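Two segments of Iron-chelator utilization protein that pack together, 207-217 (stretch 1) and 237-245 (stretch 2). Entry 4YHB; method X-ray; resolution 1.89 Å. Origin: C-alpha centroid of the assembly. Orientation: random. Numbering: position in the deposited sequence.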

# COMPACT_ATOMS: atom_id res chain seq x y z
N LEU A 207 -4.36 9.64 -13.36
CA LEU A 207 -5.33 8.64 -12.95
C LEU A 207 -6.76 9.07 -13.25
O LEU A 207 -7.57 8.28 -13.76
N LEU A 208 -7.08 10.31 -12.90
CA LEU A 208 -8.40 10.87 -13.18
C LEU A 208 -8.70 10.84 -14.67
O LEU A 208 -9.79 10.43 -15.10
N ARG A 209 -7.73 11.26 -15.47
CA ARG A 209 -7.89 11.30 -16.92
C ARG A 209 -8.15 9.91 -17.49
O ARG A 209 -8.99 9.76 -18.37
N ALA A 210 -7.45 8.90 -16.99
CA ALA A 210 -7.67 7.53 -17.46
C ALA A 210 -9.05 7.01 -17.06
O ALA A 210 -9.73 6.35 -17.85
N LEU A 211 -9.46 7.31 -15.83
CA LEU A 211 -10.78 6.93 -15.33
C LEU A 211 -11.92 7.55 -16.16
O LEU A 211 -12.91 6.88 -16.48
N GLU A 212 -11.76 8.83 -16.49
CA GLU A 212 -12.73 9.56 -17.30
C GLU A 212 -12.94 8.95 -18.68
O GLU A 212 -14.01 9.09 -19.27
N GLN A 213 -11.92 8.27 -19.19
CA GLN A 213 -12.00 7.67 -20.51
C GLN A 213 -12.50 6.24 -20.47
O GLN A 213 -12.63 5.60 -21.51
N THR A 214 -12.80 5.73 -19.28
CA THR A 214 -13.13 4.33 -19.11
C THR A 214 -14.63 4.10 -19.04
O THR A 214 -15.31 4.65 -18.17
N GLU A 215 -15.15 3.29 -19.95
CA GLU A 215 -16.57 2.96 -19.94
C GLU A 215 -16.88 2.07 -18.75
O GLU A 215 -16.10 1.17 -18.43
N PHE A 216 -18.00 2.32 -18.08
CA PHE A 216 -18.37 1.51 -16.93
C PHE A 216 -18.65 0.07 -17.38
O PHE A 216 -19.52 -0.17 -18.21
N PRO A 217 -17.89 -0.89 -16.85
CA PRO A 217 -17.99 -2.26 -17.35
C PRO A 217 -19.30 -2.96 -16.98
O PRO A 217 -20.10 -2.45 -16.19
N ARG A 237 -15.28 12.17 -6.29
CA ARG A 237 -16.42 12.96 -6.75
C ARG A 237 -17.06 12.37 -8.00
O ARG A 237 -18.29 12.27 -8.10
N LEU A 238 -16.23 11.94 -8.94
CA LEU A 238 -16.71 11.38 -10.19
C LEU A 238 -17.51 10.10 -9.95
O LEU A 238 -18.55 9.88 -10.56
N LEU A 239 -17.02 9.27 -9.03
CA LEU A 239 -17.69 8.02 -8.70
C LEU A 239 -19.02 8.26 -8.01
O LEU A 239 -20.00 7.55 -8.27
N LYS A 240 -19.06 9.24 -7.12
CA LYS A 240 -20.28 9.56 -6.39
C LYS A 240 -21.32 10.19 -7.30
O LYS A 240 -22.52 9.92 -7.17
N GLU A 241 -20.86 11.04 -8.22
CA GLU A 241 -21.75 11.72 -9.16
C GLU A 241 -22.43 10.75 -10.13
O GLU A 241 -23.44 11.08 -10.73
N ARG A 242 -21.86 9.56 -10.28
CA ARG A 242 -22.48 8.53 -11.09
C ARG A 242 -23.29 7.58 -10.21
O ARG A 242 -23.70 6.51 -10.64
N GLY A 243 -23.51 8.00 -8.97
CA GLY A 243 -24.41 7.29 -8.07
C GLY A 243 -23.83 6.11 -7.31
O GLY A 243 -24.57 5.34 -6.70
N LEU A 244 -22.51 5.97 -7.34
CA LEU A 244 -21.86 4.86 -6.66
C LEU A 244 -21.69 5.16 -5.18
O LEU A 244 -21.56 6.31 -4.77
N VAL A 245 -21.71 4.11 -4.36
CA VAL A 245 -21.66 4.26 -2.92
C VAL A 245 -20.36 3.71 -2.34
O VAL A 245 -20.00 2.56 -2.60

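What fills the space between the two helices? Their axes run 26° apart and come no closer than 11.8 Å, so leucines must bridge the gap. Leu211 and Leu238 both point toward the opposite stretch, and both adopt chi1 t, chi2 p. Their ends meet with Leu211 CD2 3.9 Å from Leu238 CD2. The same methyl of Leu238 receives two more neighbours, Leu208 CD1 at 4.2 Å from Leu238 CD2 and Glu212 CG at 3.9 Å from Leu238 CD2, so the aliphatic part of the glutamate joins the apolar contact.

How do leucines that start out sideways still take part? Leu208 shares the t, p conformation, which carries its end nearer the partner helix. Leu239 is instead m, t; its end also approaches, leaving Leu239 CD2 4.5 Å from Leu211 CD2, a looser contact deep in a buried setting.

Where does Arg242 place its charge? Its CA-to-CB bond points toward stretch 1, and the chain follows m, t, m, with chi4 at 178°. The bend at chi3 accompanies a weak hydrogen bond from Arg242 NE to Leu238 O (3.4 Å), back onto the helix that precedes it. Beyond it, Leu211 CD1 lies 4.2 Å from Arg242 NH2, at the guanidinium edge. No direct hydrogen bond joins the stretches; a water accepts from Arg242 NH1 at 2.6 Å and donates to Thr214 O at 3.1 Å. Thr214, with chi1 m, turns its hydroxyl back to its own stretch, where OG1 donates to Ala210 O at 2.8 Å.

What closes the contact beyond the helices? Phe216, with chi1 t and chi2 77°, and Leu244, in the m, t conformation, each point toward the other stretch. Phe216 CE1 reaches Leu244 CD1 at 3.8 Å, the methyl approaching the ring obliquely.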

# COMPACT_ATOMS: atom_id res chain seq x y z
CB LEU A 207 -5.19 8.32 -11.45
CG LEU A 207 -3.89 7.59 -11.08
CD1 LEU A 207 -3.82 7.34 -9.58
CD2 LEU A 207 -3.79 6.30 -11.84
CB LEU A 208 -8.49 12.31 -12.66
CG LEU A 208 -9.77 13.08 -12.99
CD1 LEU A 208 -10.98 12.45 -12.29
CD2 LEU A 208 -9.62 14.54 -12.62
CB ARG A 209 -6.66 11.91 -17.59
CG ARG A 209 -6.54 13.41 -17.38
CD ARG A 209 -5.31 13.96 -18.11
NE ARG A 209 -5.07 15.37 -17.78
CZ ARG A 209 -5.64 16.39 -18.42
NH1 ARG A 209 -6.47 16.17 -19.43
NH2 ARG A 209 -5.36 17.63 -18.04
CB ALA A 210 -6.59 6.60 -16.91
CB LEU A 211 -10.93 7.35 -13.87
CG LEU A 211 -12.24 6.94 -13.18
CD1 LEU A 211 -12.37 5.43 -13.11
CD2 LEU A 211 -12.30 7.55 -11.79
CB GLU A 212 -12.30 11.03 -17.45
CG GLU A 212 -12.51 11.87 -16.20
CD GLU A 212 -12.15 13.33 -16.41
OE1 GLU A 212 -11.42 13.64 -17.38
OE2 GLU A 212 -12.59 14.17 -15.59
CB GLN A 213 -10.63 7.69 -21.20
CG GLN A 213 -10.11 9.08 -21.45
CD GLN A 213 -10.99 9.84 -22.42
OE1 GLN A 213 -11.62 9.25 -23.30
NE2 GLN A 213 -11.07 11.14 -22.23
CB THR A 214 -12.47 3.76 -17.83
OG1 THR A 214 -11.05 3.93 -17.92
CG2 THR A 214 -12.79 2.30 -17.67
CB GLU A 215 -16.98 2.28 -21.25
CG GLU A 215 -18.48 2.16 -21.45
CD GLU A 215 -18.86 1.87 -22.90
OE1 GLU A 215 -18.05 2.19 -23.80
OE2 GLU A 215 -19.96 1.33 -23.14
CB PHE A 216 -19.57 2.10 -16.20
CG PHE A 216 -19.72 1.62 -14.79
CD1 PHE A 216 -18.91 2.13 -13.79
CD2 PHE A 216 -20.65 0.64 -14.47
CE1 PHE A 216 -19.02 1.67 -12.48
CE2 PHE A 216 -20.77 0.18 -13.17
CZ PHE A 216 -19.96 0.70 -12.17
CB PRO A 217 -16.79 -2.96 -16.70
CG PRO A 217 -16.46 -2.16 -15.51
CD PRO A 217 -16.88 -0.74 -15.79
CB ARG A 237 -16.00 14.41 -7.00
CG ARG A 237 -15.77 15.21 -5.74
CD ARG A 237 -15.35 16.66 -6.07
NE ARG A 237 -13.94 16.80 -6.44
CZ ARG A 237 -13.50 17.53 -7.45
NH1 ARG A 237 -14.36 18.14 -8.26
NH2 ARG A 237 -12.20 17.61 -7.67
CB LEU A 238 -15.53 11.12 -11.12
CG LEU A 238 -15.84 10.79 -12.57
CD1 LEU A 238 -16.51 11.98 -13.25
CD2 LEU A 238 -14.56 10.40 -13.28
CB LEU A 239 -16.79 7.16 -7.81
CG LEU A 239 -15.48 6.70 -8.45
CD1 LEU A 239 -14.56 6.05 -7.42
CD2 LEU A 239 -15.76 5.76 -9.60
CB LYS A 240 -19.96 10.47 -5.20
CG LYS A 240 -19.50 9.74 -3.96
CD LYS A 240 -18.53 10.57 -3.14
CE LYS A 240 -19.05 11.98 -2.91
NZ LYS A 240 -18.10 12.78 -2.07
CB GLU A 241 -20.99 12.78 -9.95
CG GLU A 241 -20.63 14.01 -9.15
CD GLU A 241 -19.92 15.05 -9.99
OE1 GLU A 241 -19.65 14.78 -11.18
OE2 GLU A 241 -19.64 16.15 -9.45
CB ARG A 242 -21.43 7.78 -11.91
CG ARG A 242 -20.66 8.72 -12.85
CD ARG A 242 -19.61 8.01 -13.71
NE ARG A 242 -18.46 7.54 -12.96
CZ ARG A 242 -17.45 6.86 -13.50
NH1 ARG A 242 -17.44 6.58 -14.79
NH2 ARG A 242 -16.43 6.46 -12.74
CB LEU A 244 -20.51 4.54 -7.30
CG LEU A 244 -20.58 4.12 -8.77
CD1 LEU A 244 -19.22 3.65 -9.26
CD2 LEU A 244 -21.62 3.04 -8.96
CB VAL A 245 -22.86 3.56 -2.24
CG1 VAL A 245 -22.76 3.66 -0.72
CG2 VAL A 245 -24.16 4.16 -2.74
O HOH W 1 -16.28 4.28 -15.24